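PDB 5C2I: Alr1585 protein, which is a haem-containing, dye-decolorizing (DyP-type) peroxidase that probably uses hydrogen peroxide to oxidise dyes and related substrates. Local coordinates for residues A[63-67]-A[68-72]; A[73-76]-A[77-81]; A[270-273]-A[274-278]. The protein carries 1 engineered substitution. All coordinates share one frame; numbering follows the deposited sequence.

Contact 1 of 3, residues A[63-67]-A[68-72]; sequences QSFAQ and TYITS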
ATOM      1  N   GLN A  63      16.814 -16.118 -35.937  1.00 22.42           N
ATOM      2  CA  GLN A  63      16.991 -14.885 -36.690  1.00 23.26           C
ATOM      3  C   GLN A  63      15.844 -13.905 -36.404  1.00 22.87           C
ATOM      4  O   GLN A  63      16.086 -12.709 -36.153  1.00 21.16           O
ATOM      5  CB  GLN A  63      17.111 -15.203 -38.171  1.00 24.86           C
ATOM      6  CG  GLN A  63      17.255 -13.983 -39.062  1.00 26.09           C
ATOM      7  CD  GLN A  63      17.217 -14.313 -40.561  1.00 27.99           C
ATOM      8  OE1 GLN A  63      16.308 -15.022 -41.064  1.00 28.99           O
ATOM      9  NE2 GLN A  63      18.156 -13.795 -41.283  1.00 28.37           N
ATOM     10  N   SER A  64      14.606 -14.398 -36.461  1.00 23.65           N
ATOM     11  CA  SER A  64      13.437 -13.519 -36.266  1.00 24.60           C
ATOM     12  C   SER A  64      13.429 -13.005 -34.839  1.00 22.77           C
ATOM     13  O   SER A  64      13.122 -11.846 -34.609  1.00 22.35           O
ATOM     14  CB  SER A  64      12.100 -14.203 -36.581  1.00 26.32           C
ATOM     15  OG  SER A  64      11.810 -15.140 -35.516  1.00 30.81           O
ATOM     16  N   PHE A  65      13.790 -13.863 -33.883  1.00 22.61           N
ATOM     17  CA  PHE A  65      13.868 -13.432 -32.485  1.00 21.15           C
ATOM     18  C   PHE A  65      14.930 -12.370 -32.250  1.00 20.80           C
ATOM     19  O   PHE A  65      14.686 -11.382 -31.546  1.00 20.62           O
ATOM     20  CB  PHE A  65      14.125 -14.626 -31.564  1.00 20.97           C
ATOM     21  CG  PHE A  65      14.021 -14.281 -30.110  1.00 20.29           C
ATOM     22  CD1 PHE A  65      12.777 -14.124 -29.517  1.00 20.87           C
ATOM     23  CD2 PHE A  65      15.131 -14.141 -29.346  1.00 19.97           C
ATOM     24  CE1 PHE A  65      12.662 -13.784 -28.162  1.00 20.31           C
ATOM     25  CE2 PHE A  65      15.028 -13.854 -27.983  1.00 19.93           C
ATOM     26  CZ  PHE A  65      13.780 -13.636 -27.400  1.00 19.57           C
ATOM     27  N   ALA A  66      16.077 -12.523 -32.882  1.00 20.30           N
ATOM     28  CA  ALA A  66      17.110 -11.518 -32.822  1.00 20.68           C
ATOM     29  C   ALA A  66      16.714 -10.213 -33.499  1.00 22.43           C
ATOM     30  O   ALA A  66      17.033  -9.147 -32.981  1.00 22.45           O
ATOM     31  CB  ALA A  66      18.390 -12.061 -33.441  1.00 21.89           C
ATOM     32  N   GLN A  67      15.981 -10.294 -34.614  1.00 23.16           N
ATOM     33  CA  GLN A  67      15.551  -9.070 -35.294  1.00 24.75           C
ATOM     34  C   GLN A  67      14.501  -8.337 -34.485  1.00 23.67           C
ATOM     35  O   GLN A  67      14.479  -7.115 -34.462  1.00 25.12           O
ATOM     36  CB  GLN A  67      14.991  -9.380 -36.686  1.00 27.34           C
ATOM     37  CG  GLN A  67      16.062  -9.793 -37.674  1.00 30.46           C
ATOM     38  CD  GLN A  67      15.502 -10.449 -38.927  1.00 34.96           C
ATOM     39  OE1 GLN A  67      14.353 -10.926 -38.963  1.00 36.37           O
ATOM     40  NE2 GLN A  67      16.331 -10.499 -39.970  1.00 36.63           N
ATOM     41  N   THR A  68      13.588  -9.077 -33.853  1.00 22.29           N
ATOM     42  CA  THR A  68      12.401  -8.480 -33.243  1.00 22.69           C
ATOM     43  C   THR A  68      12.573  -8.118 -31.777  1.00 21.62           C
ATOM     44  O   THR A  68      12.061  -7.084 -31.324  1.00 20.84           O
ATOM     45  CB  THR A  68      11.196  -9.419 -33.394  1.00 23.91           C
ATOM     46  OG1 THR A  68      11.025  -9.698 -34.788  1.00 25.29           O
ATOM     47  CG2 THR A  68       9.919  -8.761 -32.916  1.00 25.43           C
ATOM     48  N   TYR A  69      13.243  -8.983 -31.012  1.00 20.49           N
ATOM     49  CA  TYR A  69      13.209  -8.866 -29.554  1.00 20.28           C
ATOM     50  C   TYR A  69      14.520  -8.584 -28.844  1.00 19.34           C
ATOM     51  O   TYR A  69      14.505  -7.928 -27.805  1.00 19.38           O
ATOM     52  CB  TYR A  69      12.626 -10.164 -28.952  1.00 20.02           C
ATOM     53  CG  TYR A  69      11.143 -10.287 -29.237  1.00 20.69           C
ATOM     54  CD1 TYR A  69      10.229  -9.561 -28.508  1.00 21.44           C
ATOM     55  CD2 TYR A  69      10.665 -11.145 -30.217  1.00 21.71           C
ATOM     56  CE1 TYR A  69       8.853  -9.653 -28.772  1.00 22.78           C
ATOM     57  CE2 TYR A  69       9.307 -11.276 -30.464  1.00 23.18           C
ATOM     58  CZ  TYR A  69       8.408 -10.527 -29.733  1.00 23.54           C
ATOM     59  OH  TYR A  69       7.063 -10.639 -29.979  1.00 24.56           O
ATOM     60  N   ILE A  70      15.625  -9.150 -29.313  1.00 18.83           N
ATOM     61  CA  ILE A  70      16.850  -9.105 -28.499  1.00 18.06           C
ATOM     62  C   ILE A  70      17.248  -7.648 -28.263  1.00 17.76           C
ATOM     63  O   ILE A  70      17.290  -6.829 -29.189  1.00 17.45           O
ATOM     64  CB  ILE A  70      18.000  -9.930 -29.106  1.00 18.26           C
ATOM     65  CG1 ILE A  70      17.624 -11.432 -29.065  1.00 17.89           C
ATOM     66  CG2 ILE A  70      19.274  -9.711 -28.319  1.00 17.70           C
ATOM     67  CD1 ILE A  70      18.636 -12.358 -29.683  1.00 18.37           C
ATOM     68  N   THR A  71      17.612  -7.369 -27.028  1.00 16.97           N
ATOM     69  CA  THR A  71      17.994  -6.041 -26.589  1.00 16.95           C
ATOM     70  C   THR A  71      19.507  -5.912 -26.613  1.00 16.68           C
ATOM     71  O   THR A  71      20.183  -6.628 -25.898  1.00 16.64           O
ATOM     72  CB  THR A  71      17.498  -5.813 -25.153  1.00 16.79           C
ATOM     73  OG1 THR A  71      16.111  -6.140 -25.058  1.00 16.93           O
ATOM     74  CG2 THR A  71      17.682  -4.351 -24.724  1.00 17.24           C
ATOM     75  N   SER A  72      20.025  -4.943 -27.372  1.00 16.44           N
ATOM     76  CA  SER A  72      21.446  -4.622 -27.290  1.00 16.39           C
ATOM     77  C   SER A  72      21.754  -3.785 -26.027  1.00 16.43           C
ATOM     78  O   SER A  72      20.867  -3.181 -25.428  1.00 15.25           O
ATOM     79  CB  SER A  72      21.875  -3.864 -28.530  1.00 16.92           C
ATOM     80  OG  SER A  72      21.298  -2.578 -28.549  1.00 17.13           O
TER
HETATM   81  O   HOH W   1      18.136  -7.111 -31.814  1.00 26.91           O

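Contact 2 of 3, residues A[73-76]-A[77-81]; sequences AKKQ and ADEAF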
ATOM      1  N   ALA A  73      23.037  -3.661 -25.702  1.00 16.81           N
ATOM      2  CA  ALA A  73      23.446  -2.754 -24.638  1.00 17.06           C
ATOM      3  C   ALA A  73      23.070  -1.296 -24.944  1.00 18.26           C
ATOM      4  O   ALA A  73      22.633  -0.562 -24.060  1.00 17.92           O
ATOM      5  CB  ALA A  73      24.930  -2.891 -24.387  1.00 17.19           C
ATOM      6  N   LYS A  74      23.190  -0.897 -26.204  1.00 19.08           N
ATOM      7  CA  LYS A  74      22.774   0.428 -26.615  1.00 21.50           C
ATOM      8  C   LYS A  74      21.278   0.636 -26.436  1.00 20.17           C
ATOM      9  O   LYS A  74      20.862   1.650 -25.879  1.00 21.38           O
ATOM     10  CB  LYS A  74      23.201   0.705 -28.077  1.00 24.26           C
ATOM     11  CG  LYS A  74      22.734   2.031 -28.717  1.00 28.17           C
ATOM     12  CD  LYS A  74      22.759   1.991 -30.260  1.00 34.22           C
ATOM     13  CE  LYS A  74      22.579   3.426 -30.861  1.00 39.43           C
ATOM     14  NZ  LYS A  74      21.168   3.885 -30.679  1.00 42.72           N
ATOM     15  N   LYS A  75      20.478  -0.303 -26.891  1.00 19.86           N
ATOM     16  CA  LYS A  75      19.019  -0.217 -26.743  1.00 20.92           C
ATOM     17  C   LYS A  75      18.630  -0.183 -25.260  1.00 19.35           C
ATOM     18  O   LYS A  75      17.785   0.613 -24.874  1.00 20.25           O
ATOM     19  CB  LYS A  75      18.311  -1.366 -27.465  1.00 21.67           C
ATOM     20  CG  LYS A  75      16.794  -1.323 -27.375  1.00 23.04           C
ATOM     21  CD  LYS A  75      16.232  -0.181 -28.207  1.00 27.39           C
ATOM     22  CE  LYS A  75      14.714  -0.054 -27.999  1.00 29.01           C
ATOM     23  NZ  LYS A  75      14.104   1.064 -28.743  1.00 29.50           N
ATOM     24  N   GLN A  76      19.257  -1.031 -24.459  1.00 18.81           N
ATOM     25  CA  GLN A  76      19.000  -1.057 -23.016  1.00 17.70           C
ATOM     26  C   GLN A  76      19.244   0.336 -22.384  1.00 18.89           C
ATOM     27  O   GLN A  76      18.373   0.854 -21.669  1.00 18.12           O
ATOM     28  CB  GLN A  76      19.887  -2.075 -22.345  1.00 17.05           C
ATOM     29  CG  GLN A  76      19.679  -2.185 -20.859  1.00 16.25           C
ATOM     30  CD  GLN A  76      20.670  -3.085 -20.191  1.00 16.82           C
ATOM     31  OE1 GLN A  76      21.304  -3.917 -20.853  1.00 16.39           O
ATOM     32  NE2 GLN A  76      20.772  -2.990 -18.850  1.00 15.69           N
ATOM     33  N   ALA A  77      20.380   0.954 -22.724  1.00 19.90           N
ATOM     34  CA  ALA A  77      20.697   2.290 -22.232  1.00 21.63           C
ATOM     35  C   ALA A  77      19.693   3.334 -22.728  1.00 23.18           C
ATOM     36  O   ALA A  77      19.265   4.218 -21.956  1.00 23.98           O
ATOM     37  CB  ALA A  77      22.130   2.689 -22.623  1.00 22.10           C
ATOM     38  N   ASP A  78      19.315   3.255 -24.001  1.00 24.76           N
ATOM     39  CA  ASP A  78      18.366   4.222 -24.597  1.00 27.15           C
ATOM     40  C   ASP A  78      16.989   4.105 -23.948  1.00 26.50           C
ATOM     41  O   ASP A  78      16.346   5.117 -23.688  1.00 24.50           O
ATOM     42  CB  ASP A  78      18.240   4.031 -26.107  1.00 30.94           C
ATOM     43  CG  ASP A  78      19.525   4.435 -26.869  1.00 35.88           C
ATOM     44  OD1 ASP A  78      20.470   4.974 -26.241  1.00 42.15           O
ATOM     45  OD2 ASP A  78      19.605   4.217 -28.097  1.00 41.43           O
ATOM     46  N   GLU A  79      16.560   2.881 -23.631  1.00 25.02           N
ATOM     47  CA  GLU A  79      15.273   2.648 -22.977  1.00 25.43           C
ATOM     48  C   GLU A  79      15.295   3.220 -21.555  1.00 26.37           C
ATOM     49  O   GLU A  79      14.288   3.787 -21.104  1.00 27.61           O
ATOM     50  CB  GLU A  79      14.952   1.121 -22.907  1.00 25.20           C
ATOM     51  CG  GLU A  79      14.498   0.506 -24.237  1.00 26.87           C
ATOM     52  CD  GLU A  79      14.479  -1.020 -24.202  1.00 26.99           C
ATOM     53  OE1 GLU A  79      15.088  -1.634 -23.316  1.00 28.73           O
ATOM     54  OE2 GLU A  79      13.875  -1.618 -25.075  1.00 32.60           O
ATOM     55  N   ALA A  80      16.410   3.048 -20.840  1.00 25.03           N
ATOM     56  CA  ALA A  80      16.534   3.621 -19.497  1.00 24.44           C
ATOM     57  C   ALA A  80      16.543   5.158 -19.569  1.00 26.31           C
ATOM     58  O   ALA A  80      15.894   5.831 -18.769  1.00 25.21           O
ATOM     59  CB  ALA A  80      17.779   3.105 -18.794  1.00 25.12           C
ATOM     60  N   PHE A  81      17.227   5.703 -20.577  1.00 27.52           N
ATOM     61  CA  PHE A  81      17.322   7.171 -20.754  1.00 31.98           C
ATOM     62  C   PHE A  81      15.942   7.758 -21.027  1.00 33.15           C
ATOM     63  O   PHE A  81      15.554   8.763 -20.415  1.00 32.41           O
ATOM     64  CB  PHE A  81      18.307   7.513 -21.886  1.00 32.40           C
ATOM     65  CG  PHE A  81      18.498   8.996 -22.130  1.00 35.50           C
ATOM     66  CD1 PHE A  81      19.468   9.712 -21.425  1.00 38.06           C
ATOM     67  CD2 PHE A  81      17.761   9.661 -23.099  1.00 38.73           C
ATOM     68  CE1 PHE A  81      19.671  11.078 -21.679  1.00 39.48           C
ATOM     69  CE2 PHE A  81      17.956  11.037 -23.350  1.00 40.49           C
ATOM     70  CZ  PHE A  81      18.920  11.729 -22.635  1.00 39.66           C
TER

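Contact 3 of 3, residues A[270-273]-A[274-278]; sequences QRKL and AQKLN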
ATOM      1  N   GLN A 270      21.616 -20.620  12.251  1.00 21.52           N
ATOM      2  CA  GLN A 270      22.054 -19.293  12.628  1.00 21.71           C
ATOM      3  C   GLN A 270      21.740 -18.993  14.109  1.00 22.58           C
ATOM      4  O   GLN A 270      22.590 -18.503  14.835  1.00 23.30           O
ATOM      5  CB  GLN A 270      21.422 -18.232  11.706  1.00 20.61           C
ATOM      6  CG  GLN A 270      21.786 -16.795  12.062  1.00 20.78           C
ATOM      7  CD  GLN A 270      21.154 -15.787  11.128  1.00 20.79           C
ATOM      8  OE1 GLN A 270      20.605 -16.168  10.073  1.00 20.65           O
ATOM      9  NE2 GLN A 270      21.136 -14.496  11.550  1.00 20.70           N
ATOM     10  N   ARG A 271      20.536 -19.324  14.561  1.00 24.52           N
ATOM     11  CA  ARG A 271      20.170 -19.143  15.981  1.00 26.03           C
ATOM     12  C   ARG A 271      21.011 -20.014  16.898  1.00 26.16           C
ATOM     13  O   ARG A 271      21.413 -19.588  17.984  1.00 26.18           O
ATOM     14  CB  ARG A 271      18.668 -19.409  16.234  1.00 28.14           C
ATOM     15  CG  ARG A 271      17.773 -18.257  15.769  1.00 29.90           C
ATOM     16  CD  ARG A 271      16.358 -18.380  16.349  1.00 33.09           C
ATOM     17  NE  ARG A 271      15.648 -19.485  15.718  1.00 34.42           N
ATOM     18  CZ  ARG A 271      15.042 -19.422  14.523  1.00 34.58           C
ATOM     19  NH1 ARG A 271      15.003 -18.281  13.855  1.00 35.64           N
ATOM     20  NH2 ARG A 271      14.451 -20.504  14.025  1.00 33.51           N
ATOM     21  N   LYS A 272      21.246 -21.246  16.481  1.00 25.90           N
ATOM     22  CA  LYS A 272      22.053 -22.134  17.286  1.00 26.68           C
ATOM     23  C   LYS A 272      23.505 -21.633  17.405  1.00 25.91           C
ATOM     24  O   LYS A 272      24.112 -21.685  18.478  1.00 25.90           O
ATOM     25  CB  LYS A 272      21.999 -23.554  16.768  1.00 27.37           C
ATOM     26  CG  LYS A 272      22.817 -24.439  17.705  1.00 29.92           C
ATOM     27  CD  LYS A 272      22.417 -25.878  17.780  1.00 31.54           C
ATOM     28  CE  LYS A 272      23.317 -26.621  18.750  1.00 33.55           C
ATOM     29  NZ  LYS A 272      23.181 -28.098  18.645  1.00 34.65           N
ATOM     30  N   LEU A 273      24.056 -21.185  16.290  1.00 23.42           N
ATOM     31  CA  LEU A 273      25.389 -20.595  16.261  1.00 22.70           C
ATOM     32  C   LEU A 273      25.461 -19.418  17.210  1.00 22.77           C
ATOM     33  O   LEU A 273      26.380 -19.336  18.041  1.00 23.72           O
ATOM     34  CB  LEU A 273      25.724 -20.158  14.820  1.00 21.56           C
ATOM     35  CG  LEU A 273      27.018 -19.374  14.615  1.00 20.84           C
ATOM     36  CD1 LEU A 273      28.242 -20.202  15.014  1.00 21.29           C
ATOM     37  CD2 LEU A 273      27.107 -18.891  13.182  1.00 20.33           C
ATOM     38  N   ALA A 274      24.447 -18.548  17.152  1.00 22.84           N
ATOM     39  CA  ALA A 274      24.394 -17.389  18.024  1.00 24.05           C
ATOM     40  C   ALA A 274      24.358 -17.797  19.500  1.00 25.89           C
ATOM     41  O   ALA A 274      25.050 -17.212  20.343  1.00 28.39           O
ATOM     42  CB  ALA A 274      23.183 -16.535  17.668  1.00 23.73           C
ATOM     43  N   GLN A 275      23.567 -18.802  19.809  1.00 27.78           N
ATOM     44  CA  GLN A 275      23.446 -19.261  21.207  1.00 30.17           C
ATOM     45  C   GLN A 275      24.769 -19.859  21.671  1.00 29.68           C
ATOM     46  O   GLN A 275      25.184 -19.622  22.800  1.00 28.47           O
ATOM     47  CB  GLN A 275      22.386 -20.333  21.385  1.00 33.51           C
ATOM     48  CG  GLN A 275      20.966 -19.950  21.044  1.00 38.89           C
ATOM     49  CD  GLN A 275      19.989 -21.103  21.252  1.00 44.75           C
ATOM     50  OE1 GLN A 275      20.167 -21.945  22.169  1.00 50.57           O
ATOM     51  NE2 GLN A 275      18.928 -21.141  20.417  1.00 48.35           N
ATOM     52  N   LYS A 276      25.410 -20.645  20.822  1.00 28.76           N
ATOM     53  CA  LYS A 276      26.693 -21.284  21.176  1.00 29.58           C
ATOM     54  C   LYS A 276      27.785 -20.252  21.460  1.00 28.77           C
ATOM     55  O   LYS A 276      28.521 -20.350  22.473  1.00 26.81           O
ATOM     56  CB  LYS A 276      27.104 -22.296  20.088  1.00 30.92           C
ATOM     57  CG  LYS A 276      26.296 -23.573  20.213  1.00 33.99           C
ATOM     58  CD  LYS A 276      26.496 -24.281  21.573  1.00 37.96           C
ATOM     59  CE  LYS A 276      27.861 -24.926  21.712  1.00 41.54           C
ATOM     60  NZ  LYS A 276      28.015 -25.833  22.897  1.00 47.30           N
ATOM     61  N   LEU A 277      27.852 -19.220  20.614  1.00 26.95           N
ATOM     62  CA  LEU A 277      28.809 -18.152  20.811  1.00 27.00           C
ATOM     63  C   LEU A 277      28.375 -17.098  21.821  1.00 27.97           C
ATOM     64  O   LEU A 277      29.147 -16.181  22.129  1.00 27.51           O
ATOM     65  CB  LEU A 277      29.108 -17.461  19.475  1.00 26.34           C
ATOM     66  CG  LEU A 277      29.684 -18.360  18.383  1.00 25.83           C
ATOM     67  CD1 LEU A 277      29.725 -17.617  17.071  1.00 25.20           C
ATOM     68  CD2 LEU A 277      31.064 -18.861  18.788  1.00 26.45           C
ATOM     69  N   ASN A 278      27.131 -17.190  22.293  1.00 29.35           N
ATOM     70  CA  ASN A 278      26.548 -16.178  23.127  1.00 30.61           C
ATOM     71  C   ASN A 278      26.663 -14.779  22.512  1.00 30.80           C
ATOM     72  O   ASN A 278      27.179 -13.852  23.157  1.00 32.38           O
ATOM     73  CB  ASN A 278      27.202 -16.220  24.524  1.00 33.02           C
ATOM     74  CG  ASN A 278      26.398 -15.484  25.532  1.00 35.54           C
ATOM     75  OD1 ASN A 278      25.172 -15.535  25.511  1.00 39.15           O
ATOM     76  ND2 ASN A 278      27.065 -14.767  26.408  1.00 37.64           N
TER

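Contact 1 of 3, residues A[63-67]-A[68-72]
Ser64 and Phe65, in the last turn of helix 55-68, offer carbonyls that are still met by the backbone of 68-72 as the helix unwinds. Ser64 O takes the regular i to i+4 bond from Thr68 N, whereas Phe65 O takes two, from Tyr69 N at 2.9 Å and, longer, from Ile70 N at 3.3 Å. Ile70 then turns to an extended backbone. A water sits in the opening turn, donating to Ala66 O and bridging it to Ile70 O, two residues past the helix. Thr68 adds a side-chain bond: its OG1 lies beside its own backbone N (chi1 -56°) and donates to Ser64 O at 3.0 Å. The amide and the hydroxyl reach this oxygen from opposite faces of the carbonyl plane. Over one face of the buried Phe65 ring, Tyr69 lays its CB, a CH-pi contact 4.0 Å from the ring centroid. Beyond it the two rings are near parallel, 30° between planes, but slid apart with centroids 5.5 Å from each other, so they scarcely overlap. The Phe65 CD2 side is met obliquely by Ile70 CG1 at 3.7 Å, while Ile70 CD1 lies 3.6 Å from Ala66 CA. Phe65 also meets the ring of Trp61 and touches Ala94 and Phe96 of strand 93-98; Ala66 and Ile70 rest on Leu464 of helix 461-465. Ser72 caps the following helix through Lys75 N. At this helix end Ser64 O and Phe65 O each gain a second donor, and the water takes the place of a backbone amide at Ala66 O, while an aromatic and aliphatic cluster packs against the chain where it leaves the helix and probably helps set its direction toward helix 73-86.

Contact 2 of 3, residues A[73-76]-A[77-81]
The opening turns of helix 73-86, within the N-terminal DyP dimeric alpha+beta barrel domain, carry an i to i+4 salt bridge between Lys74 and Asp78. Lys74 leaves the helix with CG opposite its backbone N (chi1 175°), stays extended to CE and bends only at its last torsion, which swings NZ back to Asp78 OD2 at 3.0 Å, nearly along the C-O axis of that oxygen. The carboxylate also stays close to the backbone, with Asp78 CG 3.2 Å from Lys74 O. Backbone bonds from Ala77, Asp78, Glu79 and Ala80 to the carbonyls four residues back keep the spacing regular. Gln76 faces away from this charged side: its OE1 accepts from Asn33 N and its NE2 donates to Lys36 O, tying the helix to the loop after helix 24-29. Lys75 and Glu79 form a looser pair. Glu79 turns OE1 to Arg40 in a salt bridge, and Lys75 crosses its chain at about a right angle, with NZ 4.5 Å from Glu79 OE2, beyond a salt bridge, and the methylene CE closer, 3.4 Å from that same OE2.

Contact 3 of 3, residues A[270-273]-A[274-278]
The Gln275 carboxamide stacks on no other flat group of the two segments; Gln275 CG, not the amide group, makes the close approach, 3.1 Å from Arg271 O, and Gln275 NE2 stays 3.8 Å from that oxygen. The first torsion sets CG beside the backbone N (chi1 -62°), which brings both CG and the backbone amide of Gln275 up to Arg271 O, the N donating to this O at 2.9 Å. The other amides of the turn, those of Ala274, Lys276 and Leu277, bond to the carbonyls four residues back, of Gln270, Lys272 and Leu273. On the buried side the contact is aliphatic. Leu273 and Leu277, one turn apart, bring their CD1 methyls to 3.6 Å, and Leu277 CG lies 3.5 Å from Leu273 O. On the outer side Lys272 NZ and Lys276 NZ are 6.8 Å apart. The inner methylenes of the two lysines come nearer, Lys272 CG to Lys276 CG at 4.4 Å. The helix closes in a Schellman motif: Asn278, with positive phi, is the C-prime residue, Ile279 N returns to Ala274 O and Asn278 N makes a weak bond to Gln275 O. Leu273, Ala274 and Leu277 are buried, Lys272, Gln275 and Lys276 exposed. Leu273 and Leu277 lie on Trp430 of strand 428-431, Leu273 and Lys272 also touch Tyr442 of strand 439-442, and Ala274 rests on Ala284 of helix 281-289, to whose Glu281 O Gln270 NE2 donates.

Overall arrangement
Contacts 1 and 2 are consecutive in the N-terminal DyP domain and join helix 55-68 to helix 73-86: Thr71 CG2 of the first packs 3.7 Å from Gln76 N of the second. Contact 3 lies in the C-terminal part of the peroxidase, on the opposite side of the chain's centre, its centre about 52 Å from that of contact 1 and 47 Å from that of contact 2. Contacts 1 and 3 are both partly buried helix ends with an apolar patch, but one is aromatic and water-bridged and the other is leucine packing closed by a Schellman motif. Contact 2, a helix start at the surface, adds a salt bridge and a longer charge pair to its backbone bonds.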